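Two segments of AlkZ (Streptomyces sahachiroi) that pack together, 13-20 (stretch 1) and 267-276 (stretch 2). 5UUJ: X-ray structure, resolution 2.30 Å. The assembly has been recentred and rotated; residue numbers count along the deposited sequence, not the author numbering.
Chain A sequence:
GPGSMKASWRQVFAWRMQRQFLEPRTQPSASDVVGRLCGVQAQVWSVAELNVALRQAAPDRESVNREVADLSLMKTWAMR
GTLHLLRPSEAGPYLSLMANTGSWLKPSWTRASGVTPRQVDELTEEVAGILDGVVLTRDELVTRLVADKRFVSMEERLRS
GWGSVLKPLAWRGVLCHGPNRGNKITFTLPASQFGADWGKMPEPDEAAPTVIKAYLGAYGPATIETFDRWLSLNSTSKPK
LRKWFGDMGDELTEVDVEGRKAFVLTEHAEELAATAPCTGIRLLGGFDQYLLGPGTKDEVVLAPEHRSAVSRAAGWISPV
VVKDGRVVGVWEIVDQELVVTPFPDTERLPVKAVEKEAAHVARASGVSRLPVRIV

Stretch 1 (13-20) FAWRMQRQ
Stretch 2 (267-276) EHAEELAATA

This is a small contact of a helix with a second helix and the loop that follows it, 400 Å², in which Trp 15 lies against the second stretch and is anchored through its indole nitrogen to Glu 271. Residues 13-19 are helical and continue an earlier helix; Gln 20 (phi/psi -94/14) is the first to leave it. Residues 269-273 are helical, and Thr 275 and Ala 276 are extended (-75/132 and -75/145). The helix axes approach to 9.6 Å, with 120° between their N-to-C directions. In register, Trp 15 CA and Leu 272 CA are nearest, 6.2 Å apart.

The CA-to-CB bond of Trp 15 points toward the second stretch, with chi1 t and chi2 82°. Its NE1 donates to Glu 271 OE1 at 2.7 Å. Glu 271 is extended, chi1 and chi2 both t, which carries its carboxylate to the indole edge. Leu 272 (chi1 t, chi2 p) covers one ring face with its CB, and its CD1 lies 3.8 Å from Trp 15 CB. Trp 15 CZ2 is 3.5 Å from His 268 ND1; the two rings meet obliquely, planes at 55°.

Glu 271 OE1 also receives a weak bond from Gln 18 NE2 at 3.3 Å. One water joins three side chains. It donates to Gln 18 OE1 and Glu 271 OE1 and accepts from Arg 19 NH1, each at 2.8 Å. Arg 19 has chi1, chi2 and chi3 all m. Its NH1 is 4.6 Å from Glu 271 OE1, beyond a salt bridge, and no N-H points at that oxygen. His 268 CE1 lies over one guanidinium face, 3.8 Å from Arg 19 NH2.

Ala 14 packs where the second helix has ended: its CB is 3.6 Å from Thr 275 CG2 and 3.3 Å from Ala 276 O. Thr 275 (chi1 m) donates from OG1 to Glu 271 O at 2.8 Å.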

# COMPACT_ATOMS: atom_id res chain seq x y z
N PHE A 13 6.86 8.56 15.62
CA PHE A 13 7.27 8.91 14.27
C PHE A 13 8.67 8.41 13.96
O PHE A 13 8.92 7.84 12.90
CB PHE A 13 7.21 10.42 14.05
CG PHE A 13 5.83 11.01 14.20
CD1 PHE A 13 4.70 10.25 13.94
CD2 PHE A 13 5.67 12.33 14.59
CE1 PHE A 13 3.44 10.79 14.07
CE2 PHE A 13 4.40 12.87 14.72
CZ PHE A 13 3.29 12.10 14.46
N ALA A 14 9.59 8.62 14.91
CA ALA A 14 10.96 8.17 14.75
C ALA A 14 11.03 6.64 14.64
O ALA A 14 11.77 6.10 13.83
CB ALA A 14 11.81 8.65 15.91
N TRP A 15 10.24 5.96 15.47
CA TRP A 15 10.23 4.50 15.46
C TRP A 15 9.67 3.98 14.14
O TRP A 15 10.24 3.06 13.55
CB TRP A 15 9.40 3.97 16.63
CG TRP A 15 9.39 2.47 16.69
CD1 TRP A 15 10.35 1.66 17.22
CD2 TRP A 15 8.37 1.61 16.18
NE1 TRP A 15 9.99 0.35 17.07
CE2 TRP A 15 8.78 0.28 16.44
CE3 TRP A 15 7.15 1.82 15.53
CZ2 TRP A 15 8.02 -0.82 16.07
CZ3 TRP A 15 6.39 0.72 15.16
CH2 TRP A 15 6.83 -0.59 15.44
N ARG A 16 8.57 4.57 13.68
CA ARG A 16 7.98 4.20 12.40
C ARG A 16 8.98 4.38 11.26
O ARG A 16 9.11 3.51 10.40
CB ARG A 16 6.72 5.02 12.13
CG ARG A 16 5.52 4.61 12.96
CD ARG A 16 4.36 5.57 12.76
NE ARG A 16 3.18 5.17 13.52
CZ ARG A 16 2.08 5.90 13.65
NH1 ARG A 16 1.99 7.08 13.06
NH2 ARG A 16 1.06 5.44 14.37
N MSE A 17 9.68 5.51 11.27
CA MSE A 17 10.64 5.80 10.20
C MSE A 17 11.83 4.85 10.24
O MSE A 17 12.45 4.59 9.21
CB MSE A 17 11.11 7.24 10.30
CG MSE A 17 10.08 8.24 9.80
SE MSE A 17 10.79 10.04 9.72
CE MSE A 17 9.87 10.64 8.10
N GLN A 18 12.14 4.33 11.42
CA GLN A 18 13.17 3.31 11.53
C GLN A 18 12.65 2.01 10.91
O GLN A 18 13.34 1.38 10.11
CB GLN A 18 13.56 3.11 13.00
CG GLN A 18 14.54 1.98 13.24
CD GLN A 18 13.87 0.69 13.69
OE1 GLN A 18 13.95 -0.33 13.01
NE2 GLN A 18 13.20 0.74 14.84
N ARG A 19 11.43 1.64 11.26
CA ARG A 19 10.84 0.41 10.73
C ARG A 19 10.62 0.47 9.22
O ARG A 19 10.68 -0.55 8.54
CB ARG A 19 9.51 0.11 11.43
CG ARG A 19 9.62 -0.10 12.94
CD ARG A 19 10.37 -1.37 13.28
NE ARG A 19 9.70 -2.56 12.78
CZ ARG A 19 10.23 -3.78 12.78
NH1 ARG A 19 11.46 -3.98 13.26
NH2 ARG A 19 9.54 -4.80 12.30
N GLN A 20 10.38 1.67 8.70
CA GLN A 20 10.06 1.85 7.28
C GLN A 20 11.29 2.17 6.42
O GLN A 20 11.15 2.59 5.27
CB GLN A 20 9.02 2.96 7.11
CG GLN A 20 7.65 2.62 7.67
CD GLN A 20 6.67 3.76 7.51
OE1 GLN A 20 6.69 4.49 6.52
NE2 GLN A 20 5.79 3.93 8.50
N GLU A 267 6.55 -7.08 21.39
CA GLU A 267 7.95 -7.29 21.05
C GLU A 267 8.65 -5.98 20.64
O GLU A 267 9.87 -5.94 20.54
CB GLU A 267 8.08 -8.32 19.92
CG GLU A 267 7.39 -7.92 18.62
CD GLU A 267 7.67 -8.89 17.48
OE1 GLU A 267 6.71 -9.31 16.80
OE2 GLU A 267 8.86 -9.22 17.26
N HIS A 268 7.87 -4.93 20.43
CA HIS A 268 8.41 -3.63 20.03
C HIS A 268 8.22 -2.55 21.10
O HIS A 268 8.63 -1.40 20.91
CB HIS A 268 7.75 -3.16 18.73
CG HIS A 268 8.06 -4.01 17.54
ND1 HIS A 268 7.18 -4.20 16.50
CD2 HIS A 268 9.17 -4.73 17.23
CE1 HIS A 268 7.73 -4.99 15.60
NE2 HIS A 268 8.93 -5.32 16.02
N ALA A 269 7.62 -2.93 22.23
CA ALA A 269 7.28 -1.97 23.27
C ALA A 269 8.52 -1.28 23.86
O ALA A 269 8.58 -0.05 23.91
CB ALA A 269 6.49 -2.66 24.38
N GLU A 270 9.49 -2.07 24.30
CA GLU A 270 10.71 -1.54 24.91
C GLU A 270 11.51 -0.69 23.92
O GLU A 270 12.04 0.36 24.28
CB GLU A 270 11.58 -2.68 25.44
CG GLU A 270 10.98 -3.42 26.61
CD GLU A 270 10.87 -2.56 27.86
OE1 GLU A 270 11.84 -1.82 28.15
OE2 GLU A 270 9.83 -2.62 28.54
N GLU A 271 11.58 -1.18 22.69
CA GLU A 271 12.26 -0.48 21.61
C GLU A 271 11.67 0.91 21.38
O GLU A 271 12.40 1.89 21.21
CB GLU A 271 12.18 -1.32 20.34
CG GLU A 271 12.91 -0.76 19.14
CD GLU A 271 12.85 -1.70 17.96
OE1 GLU A 271 12.05 -1.45 17.03
OE2 GLU A 271 13.61 -2.69 17.95
N LEU A 272 10.34 0.98 21.37
CA LEU A 272 9.64 2.25 21.17
C LEU A 272 9.93 3.22 22.30
O LEU A 272 10.22 4.40 22.05
CB LEU A 272 8.13 2.01 21.05
CG LEU A 272 7.23 3.25 21.06
CD1 LEU A 272 7.56 4.18 19.90
CD2 LEU A 272 5.75 2.85 21.03
N ALA A 273 9.87 2.73 23.53
CA ALA A 273 10.09 3.57 24.70
C ALA A 273 11.49 4.19 24.72
O ALA A 273 11.69 5.27 25.27
CB ALA A 273 9.87 2.76 25.98
N ALA A 274 12.45 3.50 24.10
CA ALA A 274 13.84 3.95 24.10
C ALA A 274 14.17 4.82 22.89
O ALA A 274 15.26 5.37 22.80
CB ALA A 274 14.77 2.75 24.15
N THR A 275 13.23 4.93 21.95
CA THR A 275 13.47 5.70 20.74
C THR A 275 13.43 7.20 21.03
O THR A 275 12.51 7.69 21.68
CB THR A 275 12.44 5.36 19.64
OG1 THR A 275 12.48 3.96 19.37
CG2 THR A 275 12.73 6.13 18.35
N ALA A 276 14.43 7.92 20.54
CA ALA A 276 14.51 9.36 20.73
C ALA A 276 13.50 10.07 19.81
O ALA A 276 13.27 9.61 18.69
CB ALA A 276 15.91 9.87 20.46
O HOH W 1 13.36 -2.47 14.74